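Local structure of type II secretion system protein H (Vibrio cholerae, 4DQ9) at residues L20-I25 and V117-V123; E122-L128 and W141-E147. The protein is a minor pseudopilin of the type II secretion system, part of the pseudopilus tip complex critical for recognising and binding the proteins to be secreted. All coordinates share one frame. Where two conformers were deposited one is given. Residues are numbered along the deposited sequence.

In the fold
Interaction 1 closes first along the chain, and interaction 2 opens at its end: Glu122 and Val123 belong to both, and the two centres lie about 13 Å apart. Interaction 1 sets the C-terminal part of helix 2-27 against the loop that leaves strand 115-117, an outermost strand, within this chain, of one antiparallel sheet. Interaction 2 pairs the continuation of that loop, and then strand 126-132, with strand 141-145 in the other antiparallel sheet. Residues 117-128 thus tie both sheets to a single long helix, whose Phe13 and Leu17 meet the ring of Phe126. Ala49 of the second subunit touches this same crossing, so it also contributes to the subunit interface of the crystallised assembly.

Interaction 1: residues L20-I25 and V117-V123; sequences LNEEAI and VLSSGEV
Helix and loop come unusually close here: Ala24 CA lies 4.5 Å from Ser119 CA, with 344 Å² buried between residues 20-25 and 117-123. So close an approach suits a small residue, and Ala24 CB lies 3.4 Å from Leu118 O. A water is within hydrogen-bonding distance of both Ile25 O (2.7 Å) and Ser119 O (2.8 Å). The helix is regular, with Ala24 N to Leu20 O at 2.9 Å and Ile25 N to Asn21 O at 3.1 Å. Opposite it, Leu118 to Gly121 form a type I beta turn, closed by Gly121 N to Leu118 O at 2.9 Å, while Leu118 N bonds Glu122 O at 3.0 Å. Ser120 (chi1 p) adds an ST turn: its OG accepts from Glu122 N at 3.2 Å. Further along, Asn21 CA is 5.9 Å from Val117 CA. Val117 (chi1 t) puts CG1 3.5 Å from Asn21 CA and 4.0 Å from Leu20 CB. Gly121 has phi/psi of 90/-5, disfavoured for other residues, and its CA packs 3.7 Å from Ile25 CG1. A long N-terminal helix packed on antiparallel sheet is consistent with the pilin-like fold. Leu20 and Ala24 rest on Phe31, which pairs with Val117, and Leu20 also reaches Trp56 and Met61, so this end of helix 2-27 packs on the sheet, reaching from strand 115-117 past 31-36 to 54-66.

Interaction 2: residues E122-L128 and W141-E147; sequences EVTPFTL and WRVTAQE
Phe126 lays its ring (chi1 p, chi2 -79°) against the partner strand, on the face it shares with Leu128, Val143 and Ala145: Ala145 N sits over one ring face, CE1 is 3.4 Å from Ala145 CB and CZ 4.2 Å from Val143 CG1. Strands 126-128 and 141-145 run antiparallel, their axes 4.6 Å apart at 161°, as a beta hairpin in the four-stranded antiparallel sheet ordered 71-77, 126-132, 141-145, 151-154. Phe126-Ala145 and Leu128-Val143 are hydrogen-bonded pairs: Phe126 N to Ala145 O is 3.2 Å, Ala145 N to Phe126 O 2.9 Å, Leu128 N to Val143 O 2.8 Å and Val143 N to Leu128 O 2.9 Å. Between them stands the non-hydrogen-bonded pair Thr127-Thr144, CA atoms 4.2 Å apart, with Thr127 OG1 3.2 Å from Thr144 CG2. Beyond the strands the regular alternation fails: the bond to Glu147 O comes from Val123 N (3.1 Å) rather than Thr124 N. Pro125 CA makes a CA-H...O contact with Ala145 O at 3.3 Å. Phe126 and Leu128 pack on Phe13 of helix 2-27. Chemically, the contact splits into an apolar face turned to the helix, a face with two threonines, and an acidic end where Glu122 OE1 and Glu147 OE1 approach to 2.8 Å as like charges without a bond; Glu147 has two conformers, so that distance belongs to the one given.

Interaction 1: residues L20-I25 and V117-V123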
loop_
_atom_site.group_PDB
_atom_site.type_symbol
_atom_site.label_atom_id
_atom_site.label_comp_id
_atom_site.label_asym_id
_atom_site.label_seq_id
_atom_site.Cartn_x
_atom_site.Cartn_y
_atom_site.Cartn_z
ATOM N N LEU A 20 -9.388 8.137 -11.866
ATOM C CA LEU A 20 -8.638 6.990 -11.345
ATOM C C LEU A 20 -9.646 5.925 -10.894
ATOM O O LEU A 20 -9.334 4.744 -11.103
ATOM C CB LEU A 20 -7.893 7.303 -10.056
ATOM C CG LEU A 20 -6.463 7.771 -9.961
ATOM C CD1 LEU A 20 -5.984 7.815 -8.398
ATOM C CD2 LEU A 20 -5.511 7.172 -10.990
ATOM N N ASN A 21 -10.798 6.275 -10.318
ATOM C CA ASN A 21 -11.842 5.346 -9.881
ATOM C C ASN A 21 -12.350 4.566 -11.101
ATOM O O ASN A 21 -12.398 3.336 -11.124
ATOM C CB ASN A 21 -12.963 6.061 -9.145
ATOM C CG ASN A 21 -14.110 5.195 -8.848
ATOM O OD1 ASN A 21 -13.992 4.135 -8.164
ATOM N ND2 ASN A 21 -15.287 5.644 -9.269
ATOM N N GLU A 22 -12.626 5.305 -12.165
ATOM C CA GLU A 22 -13.011 4.737 -13.467
ATOM C C GLU A 22 -11.944 3.803 -14.050
ATOM O O GLU A 22 -12.278 2.719 -14.456
ATOM C CB GLU A 22 -13.286 5.916 -14.391
ATOM C CG GLU A 22 -13.701 5.628 -15.842
ATOM C CD GLU A 22 -14.045 6.912 -16.586
ATOM O OE1 GLU A 22 -13.551 8.023 -16.282
ATOM O OE2 GLU A 22 -14.744 6.803 -17.575
ATOM N N GLU A 23 -10.659 4.185 -13.931
ATOM C CA GLU A 23 -9.563 3.405 -14.454
ATOM C C GLU A 23 -9.498 2.099 -13.693
ATOM O O GLU A 23 -9.305 1.018 -14.295
ATOM C CB GLU A 23 -8.243 4.124 -14.407
ATOM C CG GLU A 23 -7.227 3.502 -15.292
ATOM C CD GLU A 23 -7.455 3.698 -16.749
ATOM O OE1 GLU A 23 -8.204 4.598 -17.268
ATOM O OE2 GLU A 23 -6.794 2.966 -17.418
ATOM N N ALA A 24 -9.619 2.173 -12.366
ATOM C CA ALA A 24 -9.528 0.978 -11.497
ATOM C C ALA A 24 -10.621 -0.011 -11.931
ATOM O O ALA A 24 -10.376 -1.219 -12.103
ATOM C CB ALA A 24 -9.661 1.339 -9.981
ATOM N N ILE A 25 -11.831 0.481 -12.097
ATOM C CA ILE A 25 -13.002 -0.382 -12.388
ATOM C C ILE A 25 -12.824 -1.028 -13.782
ATOM O O ILE A 25 -12.933 -2.279 -13.883
ATOM C CB ILE A 25 -14.318 0.435 -12.229
ATOM C CG1 ILE A 25 -14.613 0.683 -10.731
ATOM C CG2 ILE A 25 -15.517 -0.386 -12.949
ATOM C CD1 ILE A 25 -15.509 1.881 -10.488
ATOM N N VAL A 117 -7.675 3.398 -4.200
ATOM C CA VAL A 117 -8.675 3.495 -5.265
ATOM C C VAL A 117 -8.647 2.118 -5.925
ATOM O O VAL A 117 -7.903 1.904 -6.903
ATOM C CB VAL A 117 -8.406 4.648 -6.212
ATOM C CG1 VAL A 117 -9.510 4.741 -7.388
ATOM C CG2 VAL A 117 -8.302 5.968 -5.441
ATOM N N LEU A 118 -9.431 1.213 -5.336
ATOM C CA LEU A 118 -9.299 -0.198 -5.653
ATOM C C LEU A 118 -10.165 -0.620 -6.904
ATOM O O LEU A 118 -11.164 0.012 -7.247
ATOM C CB LEU A 118 -9.688 -1.041 -4.482
ATOM C CG LEU A 118 -9.025 -0.751 -3.112
ATOM C CD1 LEU A 118 -9.507 -1.667 -2.021
ATOM C CD2 LEU A 118 -7.562 -0.767 -3.292
ATOM N N SER A 119 -9.771 -1.744 -7.507
ATOM C CA SER A 119 -10.440 -2.320 -8.648
ATOM C C SER A 119 -11.900 -2.669 -8.421
ATOM O O SER A 119 -12.692 -2.717 -9.369
ATOM C CB SER A 119 -9.711 -3.526 -9.235
ATOM O OG SER A 119 -9.652 -4.488 -8.224
ATOM N N SER A 120 -12.255 -2.854 -7.144
ATOM C CA SER A 120 -13.636 -3.149 -6.758
ATOM C C SER A 120 -14.514 -1.926 -6.871
ATOM O O SER A 120 -15.717 -2.023 -6.687
ATOM C CB SER A 120 -13.652 -3.521 -5.264
ATOM O OG SER A 120 -13.184 -2.414 -4.464
ATOM N N GLY A 121 -13.946 -0.762 -7.121
ATOM C CA GLY A 121 -14.705 0.486 -7.048
ATOM C C GLY A 121 -14.752 1.213 -5.709
ATOM O O GLY A 121 -15.223 2.345 -5.613
ATOM N N GLU A 122 -14.179 0.605 -4.663
ATOM C CA GLU A 122 -14.095 1.168 -3.325
ATOM C C GLU A 122 -12.990 2.202 -3.237
ATOM O O GLU A 122 -11.931 2.075 -3.893
ATOM C CB GLU A 122 -13.838 0.119 -2.257
ATOM C CG GLU A 122 -14.938 -0.978 -2.227
ATOM C CD GLU A 122 -15.445 -1.424 -0.863
ATOM O OE1 GLU A 122 -14.620 -1.455 0.117
ATOM O OE2 GLU A 122 -16.690 -1.755 -0.784
ATOM N N VAL A 123 -13.269 3.227 -2.436
ATOM C CA VAL A 123 -12.288 4.290 -2.279
ATOM C C VAL A 123 -12.229 4.521 -0.777
ATOM O O VAL A 123 -13.262 4.590 -0.096
ATOM C CB VAL A 123 -12.672 5.605 -3.072
ATOM C CG1 VAL A 123 -11.756 6.771 -2.730
ATOM C CG2 VAL A 123 -12.795 5.388 -4.621
HETATM O O HOH W 1 -12.440 -4.017 -11.817
#

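Interaction 2: residues E122-L128 and W141-E147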
loop_
_atom_site.group_PDB
_atom_site.type_symbol
_atom_site.label_atom_id
_atom_site.label_comp_id
_atom_site.label_asym_id
_atom_site.label_seq_id
_atom_site.Cartn_x
_atom_site.Cartn_y
_atom_site.Cartn_z
ATOM N N GLU A 122 -14.179 0.605 -4.663
ATOM C CA GLU A 122 -14.095 1.168 -3.325
ATOM C C GLU A 122 -12.990 2.202 -3.237
ATOM O O GLU A 122 -11.931 2.075 -3.893
ATOM C CB GLU A 122 -13.838 0.119 -2.257
ATOM C CG GLU A 122 -14.938 -0.978 -2.227
ATOM C CD GLU A 122 -15.445 -1.424 -0.863
ATOM O OE1 GLU A 122 -14.620 -1.455 0.117
ATOM O OE2 GLU A 122 -16.690 -1.755 -0.784
ATOM N N VAL A 123 -13.269 3.227 -2.436
ATOM C CA VAL A 123 -12.288 4.290 -2.279
ATOM C C VAL A 123 -12.229 4.521 -0.777
ATOM O O VAL A 123 -13.262 4.590 -0.096
ATOM C CB VAL A 123 -12.672 5.605 -3.072
ATOM C CG1 VAL A 123 -11.756 6.771 -2.730
ATOM C CG2 VAL A 123 -12.795 5.388 -4.621
ATOM N N THR A 124 -11.019 4.747 -0.313
ATOM C CA THR A 124 -10.820 5.111 1.096
ATOM C C THR A 124 -11.669 6.337 1.513
ATOM O O THR A 124 -11.640 7.345 0.798
ATOM C CB THR A 124 -9.366 5.469 1.358
ATOM O OG1 THR A 124 -8.512 4.399 0.912
ATOM C CG2 THR A 124 -9.100 5.974 2.758
ATOM N N PRO A 125 -12.452 6.238 2.646
ATOM C CA PRO A 125 -13.260 7.409 3.019
ATOM C C PRO A 125 -12.385 8.537 3.431
ATOM O O PRO A 125 -11.501 8.340 4.231
ATOM C CB PRO A 125 -14.158 6.880 4.078
ATOM C CG PRO A 125 -14.176 5.362 3.890
ATOM C CD PRO A 125 -12.850 5.019 3.393
ATOM N N PHE A 126 -12.625 9.723 2.894
ATOM C CA PHE A 126 -11.764 10.855 3.252
ATOM C C PHE A 126 -12.466 12.157 2.866
ATOM O O PHE A 126 -13.430 12.146 2.066
ATOM C CB PHE A 126 -10.385 10.774 2.503
ATOM C CG PHE A 126 -10.508 11.172 1.039
ATOM C CD1 PHE A 126 -11.020 10.314 -0.002
ATOM C CD2 PHE A 126 -10.229 12.519 0.634
ATOM C CE1 PHE A 126 -11.221 10.733 -1.291
ATOM C CE2 PHE A 126 -10.432 12.925 -0.653
ATOM C CZ PHE A 126 -10.926 12.073 -1.682
ATOM N N THR A 127 -11.881 13.272 3.337
ATOM C CA THR A 127 -12.201 14.637 2.889
ATOM C C THR A 127 -10.852 15.342 2.590
ATOM O O THR A 127 -9.969 15.259 3.470
ATOM C CB THR A 127 -12.962 15.386 3.919
ATOM O OG1 THR A 127 -14.215 14.734 4.093
ATOM C CG2 THR A 127 -13.249 16.816 3.429
ATOM N N LEU A 128 -10.731 15.958 1.402
ATOM C CA LEU A 128 -9.550 16.764 1.066
ATOM C C LEU A 128 -10.110 18.177 0.881
ATOM O O LEU A 128 -11.040 18.367 0.090
ATOM C CB LEU A 128 -8.874 16.314 -0.208
ATOM C CG LEU A 128 -7.704 17.254 -0.528
ATOM C CD1 LEU A 128 -6.455 16.726 0.061
ATOM C CD2 LEU A 128 -7.585 17.429 -2.025
ATOM N N TRP A 141 -13.722 24.531 -0.123
ATOM C CA TRP A 141 -13.895 23.671 -1.308
ATOM C C TRP A 141 -13.240 22.358 -0.881
ATOM O O TRP A 141 -12.126 22.324 -0.360
ATOM C CB TRP A 141 -13.165 24.285 -2.510
ATOM C CG TRP A 141 -13.982 25.336 -3.156
ATOM C CD1 TRP A 141 -13.838 26.695 -3.090
ATOM C CD2 TRP A 141 -15.074 25.092 -4.033
ATOM N NE1 TRP A 141 -14.814 27.299 -3.843
ATOM C CE2 TRP A 141 -15.605 26.324 -4.409
ATOM C CE3 TRP A 141 -15.697 23.905 -4.486
ATOM C CZ2 TRP A 141 -16.715 26.407 -5.231
ATOM C CZ3 TRP A 141 -16.785 23.977 -5.250
ATOM C CH2 TRP A 141 -17.306 25.224 -5.634
ATOM N N ARG A 142 -13.935 21.285 -1.179
ATOM C CA ARG A 142 -13.515 19.961 -0.698
ATOM C C ARG A 142 -14.037 18.877 -1.610
ATOM O O ARG A 142 -15.018 19.034 -2.325
ATOM C CB ARG A 142 -13.935 19.723 0.737
ATOM C CG ARG A 142 -15.310 19.718 1.005
ATOM C CD ARG A 142 -15.596 19.924 2.534
ATOM N NE ARG A 142 -17.049 19.884 2.764
ATOM C CZ ARG A 142 -17.887 20.911 2.583
ATOM N NH1 ARG A 142 -17.458 22.095 2.216
ATOM N NH2 ARG A 142 -19.201 20.770 2.831
ATOM N N VAL A 143 -13.276 17.793 -1.620
ATOM C CA VAL A 143 -13.703 16.592 -2.269
ATOM C C VAL A 143 -13.761 15.514 -1.193
ATOM O O VAL A 143 -12.808 15.400 -0.395
ATOM C CB VAL A 143 -12.713 16.179 -3.351
ATOM C CG1 VAL A 143 -13.130 14.835 -3.889
ATOM C CG2 VAL A 143 -12.729 17.203 -4.520
ATOM N N THR A 144 -14.841 14.735 -1.158
ATOM C CA THR A 144 -15.028 13.717 -0.150
ATOM C C THR A 144 -15.362 12.400 -0.828
ATOM O O THR A 144 -16.163 12.375 -1.784
ATOM C CB THR A 144 -16.169 14.022 0.802
ATOM O OG1 THR A 144 -17.399 14.059 0.043
ATOM C CG2 THR A 144 -15.985 15.319 1.451
ATOM N N ALA A 145 -14.876 11.310 -0.269
ATOM C CA ALA A 145 -15.380 9.991 -0.625
ATOM C C ALA A 145 -16.031 9.365 0.567
ATOM O O ALA A 145 -15.491 9.400 1.598
ATOM C CB ALA A 145 -14.231 9.078 -1.074
ATOM N N GLN A 146 -16.877 8.397 0.208
ATOM C CA GLN A 146 -17.100 7.244 1.075
ATOM C C GLN A 146 -16.657 5.837 0.461
ATOM O O GLN A 146 -16.234 5.737 -0.699
ATOM C CB GLN A 146 -18.481 7.294 1.701
ATOM C CG GLN A 146 -18.508 7.573 3.268
ATOM C CD GLN A 146 -18.487 6.270 4.155
ATOM O OE1 GLN A 146 -17.748 5.300 3.885
ATOM N NE2 GLN A 146 -19.309 6.267 5.217
ATOM N N GLU A 147 -16.728 4.807 1.275
ATOM C CA GLU A 147 -16.088 3.517 0.958
ATOM C C GLU A 147 -16.609 2.931 -0.338
ATOM O O GLU A 147 -15.866 2.242 -1.012
ATOM C CB GLU A 147 -16.254 2.517 2.087
ATOM C CG GLU A 147 -15.394 1.225 1.948
ATOM C CD GLU A 147 -15.847 0.141 2.928
ATOM O OE1 GLU A 147 -15.817 -1.078 2.622
ATOM O OE2 GLU A 147 -16.283 0.526 4.017
#